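TssK (PDB 5Y0E) serves as a baseplate component of the bacterial type VI secretion system, where it probably links the baseplate to the membrane complex. Local coordinates at the interface of chains A and B. Sequence-based numbering; all coordinates share one arbitrary frame. Chains: chain A/B, TssK.

Contact 1: the interface of chains A and B. Residues chain A 246, 250, 254, 261; chain B 260, 263-264, 267, 289.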
loop_
_atom_site.group_PDB
_atom_site.type_symbol
_atom_site.label_atom_id
_atom_site.label_comp_id
_atom_site.label_asym_id
_atom_site.label_seq_id
_atom_site.Cartn_x
_atom_site.Cartn_y
_atom_site.Cartn_z
ATOM N N GLY A 246 -3.177 1.607 9.902
ATOM C CA GLY A 246 -2.181 0.603 9.664
ATOM C C GLY A 246 -1.365 0.927 8.452
ATOM O O GLY A 246 -0.154 0.771 8.457
ATOM N N HIS A 250 2.721 1.708 8.573
ATOM C CA HIS A 250 3.714 1.027 7.771
ATOM C C HIS A 250 4.550 2.025 6.987
ATOM O O HIS A 250 5.778 1.940 6.963
ATOM C CB HIS A 250 3.030 0.038 6.836
ATOM C CG HIS A 250 3.973 -0.906 6.174
ATOM N ND1 HIS A 250 4.582 -1.940 6.851
ATOM C CD2 HIS A 250 4.429 -0.962 4.908
ATOM C CE1 HIS A 250 5.358 -2.601 6.018
ATOM N NE2 HIS A 250 5.290 -2.023 4.834
ATOM N N LEU A 254 8.647 2.490 7.351
ATOM C CA LEU A 254 9.487 1.960 6.294
ATOM C C LEU A 254 10.722 2.819 6.116
ATOM O O LEU A 254 10.651 4.044 6.113
ATOM C CB LEU A 254 8.721 1.900 4.987
ATOM C CG LEU A 254 7.832 0.706 4.706
ATOM C CD1 LEU A 254 7.156 0.877 3.380
ATOM C CD2 LEU A 254 8.658 -0.515 4.681
ATOM N N ARG A 261 4.042 4.665 -4.805
ATOM C CA ARG A 261 3.293 3.699 -4.047
ATOM C C ARG A 261 2.462 4.391 -2.982
ATOM O O ARG A 261 1.286 4.073 -2.787
ATOM C CB ARG A 261 4.269 2.684 -3.463
ATOM C CG ARG A 261 3.651 1.575 -2.702
ATOM C CD ARG A 261 4.711 0.759 -2.028
ATOM N NE ARG A 261 4.121 -0.302 -1.238
ATOM C CZ ARG A 261 4.739 -0.918 -0.253
ATOM N NH1 ARG A 261 5.967 -0.585 0.048
ATOM N NH2 ARG A 261 4.119 -1.854 0.429
ATOM N N GLU B 260 7.563 -8.051 2.913
ATOM C CA GLU B 260 7.155 -6.699 3.272
ATOM C C GLU B 260 5.818 -6.365 2.639
ATOM O O GLU B 260 4.940 -5.791 3.280
ATOM C CB GLU B 260 8.229 -5.706 2.837
ATOM C CG GLU B 260 7.954 -4.231 3.113
ATOM C CD GLU B 260 7.109 -3.540 2.044
ATOM O OE1 GLU B 260 7.236 -3.842 0.849
ATOM O OE2 GLU B 260 6.278 -2.723 2.426
ATOM N N PHE B 263 3.207 -8.119 4.546
ATOM C CA PHE B 263 2.986 -7.542 5.856
ATOM C C PHE B 263 2.191 -6.241 5.761
ATOM O O PHE B 263 1.415 -5.921 6.664
ATOM C CB PHE B 263 4.341 -7.336 6.522
ATOM C CG PHE B 263 4.270 -6.890 7.930
ATOM C CD1 PHE B 263 4.018 -5.562 8.236
ATOM C CD2 PHE B 263 4.506 -7.787 8.965
ATOM C CE1 PHE B 263 3.962 -5.145 9.534
ATOM C CE2 PHE B 263 4.460 -7.384 10.270
ATOM C CZ PHE B 263 4.195 -6.064 10.565
ATOM N N ALA B 264 2.362 -5.484 4.682
ATOM C CA ALA B 264 1.652 -4.219 4.573
ATOM C C ALA B 264 0.160 -4.457 4.430
ATOM O O ALA B 264 -0.637 -3.890 5.180
ATOM C CB ALA B 264 2.192 -3.389 3.413
ATOM N N LEU B 267 -1.236 -5.793 7.861
ATOM C CA LEU B 267 -1.338 -4.802 8.910
ATOM C C LEU B 267 -2.572 -3.920 8.710
ATOM O O LEU B 267 -3.296 -3.630 9.659
ATOM C CB LEU B 267 -0.047 -3.995 8.945
ATOM C CG LEU B 267 0.023 -2.840 9.928
ATOM C CD1 LEU B 267 -0.269 -3.315 11.301
ATOM C CD2 LEU B 267 1.356 -2.241 9.885
ATOM N N TYR B 289 7.208 -3.637 10.773
ATOM C CA TYR B 289 7.938 -4.611 9.982
ATOM C C TYR B 289 9.416 -4.578 10.330
ATOM O O TYR B 289 10.037 -3.514 10.368
ATOM C CB TYR B 289 7.754 -4.333 8.510
ATOM C CG TYR B 289 8.421 -5.326 7.613
ATOM C CD1 TYR B 289 7.861 -6.567 7.392
ATOM C CD2 TYR B 289 9.595 -5.024 6.965
ATOM C CE1 TYR B 289 8.449 -7.465 6.559
ATOM C CE2 TYR B 289 10.184 -5.922 6.129
ATOM C CZ TYR B 289 9.609 -7.140 5.935
ATOM O OH TYR B 289 10.187 -8.052 5.101
HETATM O O HOH W 1 5.372 -1.741 9.219
#
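A histidine gripped at both ring nitrogens organises this patch of the interface between two TssK copies, and A:His250 provides it. Its CG stands anti to the backbone N (chi1 -168°), which carries the imidazole away from its own helix and onto chain B. The acceptor waiting there is B:Glu260, whose CG is likewise anti to its backbone N but whose chain bends at chi2 (-84°), swinging the carboxylate back toward chain A. Imidazole and carboxylate lie nearly coplanar, and NE2 of A:His250 gives a short, nearly straight hydrogen bond of 2.7 Å (166° at H) to the anti lone pair of OE2 of B:Glu260, almost in the ring plane.

From another side A:Arg261 reaches the same carboxylate tip to tip, its chain extended from CG to NE. The guanidinium is turned steeply against the carboxylate, so both terminal nitrogens converge end-on upon one oxygen. NH2 of A:Arg261 takes the syn lone pair of OE2 of B:Glu260 at 3.1 Å, a salt bridge, while NH1 makes a hydrogen bond of 3.2 Å to the same OE2 from above the carboxylate plane. These donors would tend to keep B:Glu260 ionised; the carboxylate could favour a protonated A:His250, an effect the nearby arginine would partly offset.

The rotation of the imidazole is fixed by further contacts. CB of B:Ala264 sits over one face, 3.8 Å from the ring centroid, displaced toward the rim. On the far edge, a water 2.5 Å from ND1 of A:His250 links it to the backbone N of B:Tyr289. CB of B:Tyr289 lies 3.9 Å from CE1 of A:His250, its side chain running alongside.

The site lies between helical regions of the two subunits: A:His250 near the end of helix 229-253, A:Arg261 and B:Glu260 early in helix 259-273 of their respective chains, and B:Tyr289 in a loop.

Contact 2: the interface of chains A and B. Residues chain A 32, 35-36, 39, 42, 46, 68, 72, 74, 191; chain B 30, 33-34, 37-38.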
loop_
_atom_site.group_PDB
_atom_site.type_symbol
_atom_site.label_atom_id
_atom_site.label_comp_id
_atom_site.label_asym_id
_atom_site.label_seq_id
_atom_site.Cartn_x
_atom_site.Cartn_y
_atom_site.Cartn_z
ATOM N N ARG A 32 20.687 -1.642 -17.270
ATOM C CA ARG A 32 19.710 -0.584 -17.395
ATOM C C ARG A 32 18.414 -1.124 -17.970
ATOM O O ARG A 32 17.326 -0.735 -17.540
ATOM C CB ARG A 32 20.274 0.522 -18.272
ATOM C CG ARG A 32 20.394 1.838 -17.580
ATOM C CD ARG A 32 20.662 2.955 -18.569
ATOM N NE ARG A 32 21.904 2.745 -19.296
ATOM C CZ ARG A 32 21.967 2.399 -20.571
ATOM N NH1 ARG A 32 20.860 2.230 -21.263
ATOM N NH2 ARG A 32 23.139 2.230 -21.145
ATOM N N GLY A 35 16.769 -3.060 -15.164
ATOM C CA GLY A 35 16.200 -2.193 -14.157
ATOM C C GLY A 35 14.971 -1.471 -14.650
ATOM O O GLY A 35 13.928 -1.471 -13.997
ATOM N N GLN A 36 15.071 -0.862 -15.823
ATOM C CA GLN A 36 13.947 -0.099 -16.321
ATOM C C GLN A 36 12.769 -0.989 -16.648
ATOM O O GLN A 36 11.625 -0.546 -16.567
ATOM C CB GLN A 36 14.369 0.711 -17.535
ATOM C CG GLN A 36 15.387 1.757 -17.196
ATOM C CD GLN A 36 15.744 2.546 -18.381
ATOM O OE1 GLN A 36 15.114 2.411 -19.405
ATOM N NE2 GLN A 36 16.754 3.373 -18.271
ATOM N N SER A 39 10.716 -1.155 -13.196
ATOM C CA SER A 39 10.432 0.016 -12.367
ATOM C C SER A 39 9.950 1.145 -13.260
ATOM O O SER A 39 10.708 1.659 -14.080
ATOM C CB SER A 39 11.657 0.452 -11.586
ATOM O OG SER A 39 12.112 -0.584 -10.768
ATOM N N PHE A 42 11.674 5.422 -12.399
ATOM C CA PHE A 42 12.933 4.878 -11.913
ATOM C C PHE A 42 13.989 5.933 -11.626
ATOM O O PHE A 42 14.997 5.607 -11.003
ATOM C CB PHE A 42 13.481 3.888 -12.924
ATOM C CG PHE A 42 13.671 4.466 -14.288
ATOM C CD1 PHE A 42 14.782 5.212 -14.591
ATOM C CD2 PHE A 42 12.745 4.251 -15.271
ATOM C CE1 PHE A 42 14.954 5.738 -15.824
ATOM C CE2 PHE A 42 12.926 4.785 -16.517
ATOM C CZ PHE A 42 14.027 5.522 -16.789
ATOM N N LEU A 46 17.555 9.522 -4.214
ATOM C CA LEU A 46 17.471 8.834 -2.944
ATOM C C LEU A 46 17.842 9.741 -1.802
ATOM O O LEU A 46 17.271 9.644 -0.724
ATOM C CB LEU A 46 18.412 7.641 -2.920
ATOM C CG LEU A 46 17.966 6.467 -3.737
ATOM C CD1 LEU A 46 19.174 5.658 -4.006
ATOM C CD2 LEU A 46 16.957 5.702 -2.928
ATOM N N ILE A 68 19.236 8.391 -9.544
ATOM C CA ILE A 68 19.284 7.914 -10.912
ATOM C C ILE A 68 18.759 8.997 -11.843
ATOM O O ILE A 68 17.699 9.577 -11.600
ATOM C CB ILE A 68 18.469 6.620 -11.068
ATOM C CG1 ILE A 68 19.251 5.458 -10.486
ATOM C CG2 ILE A 68 18.199 6.338 -12.509
ATOM C CD1 ILE A 68 18.403 4.438 -9.871
ATOM N N GLY A 72 18.889 6.802 -17.049
ATOM C CA GLY A 72 19.230 5.541 -16.440
ATOM C C GLY A 72 20.507 5.558 -15.634
ATOM O O GLY A 72 20.854 4.543 -15.027
ATOM N N PRO A 74 22.944 5.908 -12.755
ATOM C CA PRO A 74 23.057 6.107 -11.310
ATOM C C PRO A 74 24.209 7.024 -10.967
ATOM O O PRO A 74 25.179 7.135 -11.709
ATOM C CB PRO A 74 23.314 4.697 -10.784
ATOM C CG PRO A 74 23.894 3.971 -11.921
ATOM C CD PRO A 74 23.334 4.555 -13.166
ATOM N N LEU A 191 13.185 9.051 -5.079
ATOM C CA LEU A 191 13.039 7.607 -5.089
ATOM C C LEU A 191 12.708 7.045 -3.727
ATOM O O LEU A 191 12.186 5.944 -3.648
ATOM C CB LEU A 191 14.301 6.931 -5.627
ATOM C CG LEU A 191 14.393 7.124 -7.128
ATOM C CD1 LEU A 191 15.639 6.525 -7.681
ATOM C CD2 LEU A 191 13.188 6.560 -7.812
ATOM N N TYR B 30 27.460 -0.404 -10.069
ATOM C CA TYR B 30 26.463 0.127 -10.939
ATOM C C TYR B 30 25.170 -0.617 -10.792
ATOM O O TYR B 30 24.139 -0.028 -10.662
ATOM C CB TYR B 30 26.959 0.024 -12.356
ATOM C CG TYR B 30 26.114 0.674 -13.406
ATOM C CD1 TYR B 30 24.953 0.102 -13.832
ATOM C CD2 TYR B 30 26.517 1.830 -14.006
ATOM C CE1 TYR B 30 24.198 0.688 -14.800
ATOM C CE2 TYR B 30 25.776 2.415 -14.979
ATOM C CZ TYR B 30 24.615 1.843 -15.371
ATOM O OH TYR B 30 23.877 2.438 -16.347
ATOM N N ASN B 33 23.773 -0.243 -7.237
ATOM C CA ASN B 33 23.176 1.031 -7.006
ATOM C C ASN B 33 21.818 1.076 -7.631
ATOM O O ASN B 33 20.940 1.684 -7.103
ATOM C CB ASN B 33 24.035 2.143 -7.574
ATOM C CG ASN B 33 25.192 2.481 -6.690
ATOM O OD1 ASN B 33 25.271 2.040 -5.571
ATOM N ND2 ASN B 33 26.110 3.245 -7.209
ATOM N N TRP B 34 21.659 0.440 -8.769
ATOM C CA TRP B 34 20.387 0.421 -9.430
ATOM C C TRP B 34 19.404 -0.398 -8.651
ATOM O O TRP B 34 18.263 -0.058 -8.543
ATOM C CB TRP B 34 20.519 -0.189 -10.799
ATOM C CG TRP B 34 20.127 0.688 -11.870
ATOM C CD1 TRP B 34 20.930 1.459 -12.584
ATOM C CD2 TRP B 34 18.822 0.887 -12.380
ATOM N NE1 TRP B 34 20.232 2.146 -13.510
ATOM C CE2 TRP B 34 18.920 1.811 -13.401
ATOM C CE3 TRP B 34 17.579 0.371 -12.070
ATOM C CZ2 TRP B 34 17.842 2.231 -14.115
ATOM C CZ3 TRP B 34 16.525 0.791 -12.772
ATOM C CH2 TRP B 34 16.652 1.707 -13.785
ATOM N N ALA B 37 18.399 1.234 -5.230
ATOM C CA ALA B 37 17.566 2.410 -5.358
ATOM C C ALA B 37 16.103 2.058 -5.517
ATOM O O ALA B 37 15.253 2.905 -5.273
ATOM C CB ALA B 37 18.008 3.260 -6.545
ATOM N N HIS B 38 15.787 0.835 -5.908
ATOM C CA HIS B 38 14.411 0.451 -6.159
ATOM C C HIS B 38 13.922 -0.715 -5.310
ATOM O O HIS B 38 12.870 -1.271 -5.614
ATOM C CB HIS B 38 14.240 0.131 -7.631
ATOM C CG HIS B 38 14.562 1.284 -8.519
ATOM N ND1 HIS B 38 15.789 1.442 -9.114
ATOM C CD2 HIS B 38 13.828 2.364 -8.875
ATOM C CE1 HIS B 38 15.789 2.550 -9.827
ATOM N NE2 HIS B 38 14.613 3.127 -9.699
#
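Knob-into-pocket packing is seen here in B:Trp34, which is pushed from helix 17-37 of chain B into chain A and loses more surface to it than any other residue of the patch. Its six-membered ring lies against the backbone of A:Gly35, CZ3 of B:Trp34 standing 3.3 Å from CA of A:Gly35, where no side chain intervenes. CH2 touches CG of A:Gln36, which itself covers the face of the A:Phe42 ring. At the indole edge, NE1 of B:Trp34 donates in plane to the carbonyl O of A:Gly72 at 2.9 Å.

B:His38, its CG anti to the carbonyl carbon (chi1 -60°), is held at both ring nitrogens. ND1 of B:His38 donates nearly straight (165° at H) to the carbonyl O of B:Trp34 at 2.9 Å, orienting NE2 to donate to the carbonyl O of A:Phe42 at 2.8 Å, on a lone pair. If both nitrogens carry hydrogen, the imidazole would be cationic. A:Ile68 meets it tip to tip, and its CD1 lies 3.6 Å from CB of B:Ala37. CG of A:Pro74 packs over the centre of the B:Tyr30 ring, 4.0 Å from the centroid.

The loose rim lies beyond: OH of B:Tyr30 merely approaches NE of A:Arg32 at 3.6 Å, and B:Asn33 grazes the proline with its CB.

Aromatic insertion and backbone-directed hydrogen bonds probably hold neighbouring subunits together in the TssK trimer.

Contact 1 and contact 2 are two patches of the same A-B interface, their C-alpha centres about 22 Å apart, and they share no residue. Contact 1 draws on helices 229-253 and 259-273; contact 2 uses helix 17-37 of both chains, plus the loop residue B:His38 and loops and strands of chain A. Contact 1 centres on a shared carboxylate, contact 2 on an inserted indole with hydrogen bonds to backbone carbonyls. Because the pairing is not an exact two-fold and the deposited assembly holds three copies, equivalent patches can recur around a trimer, securing each subunit at separated points.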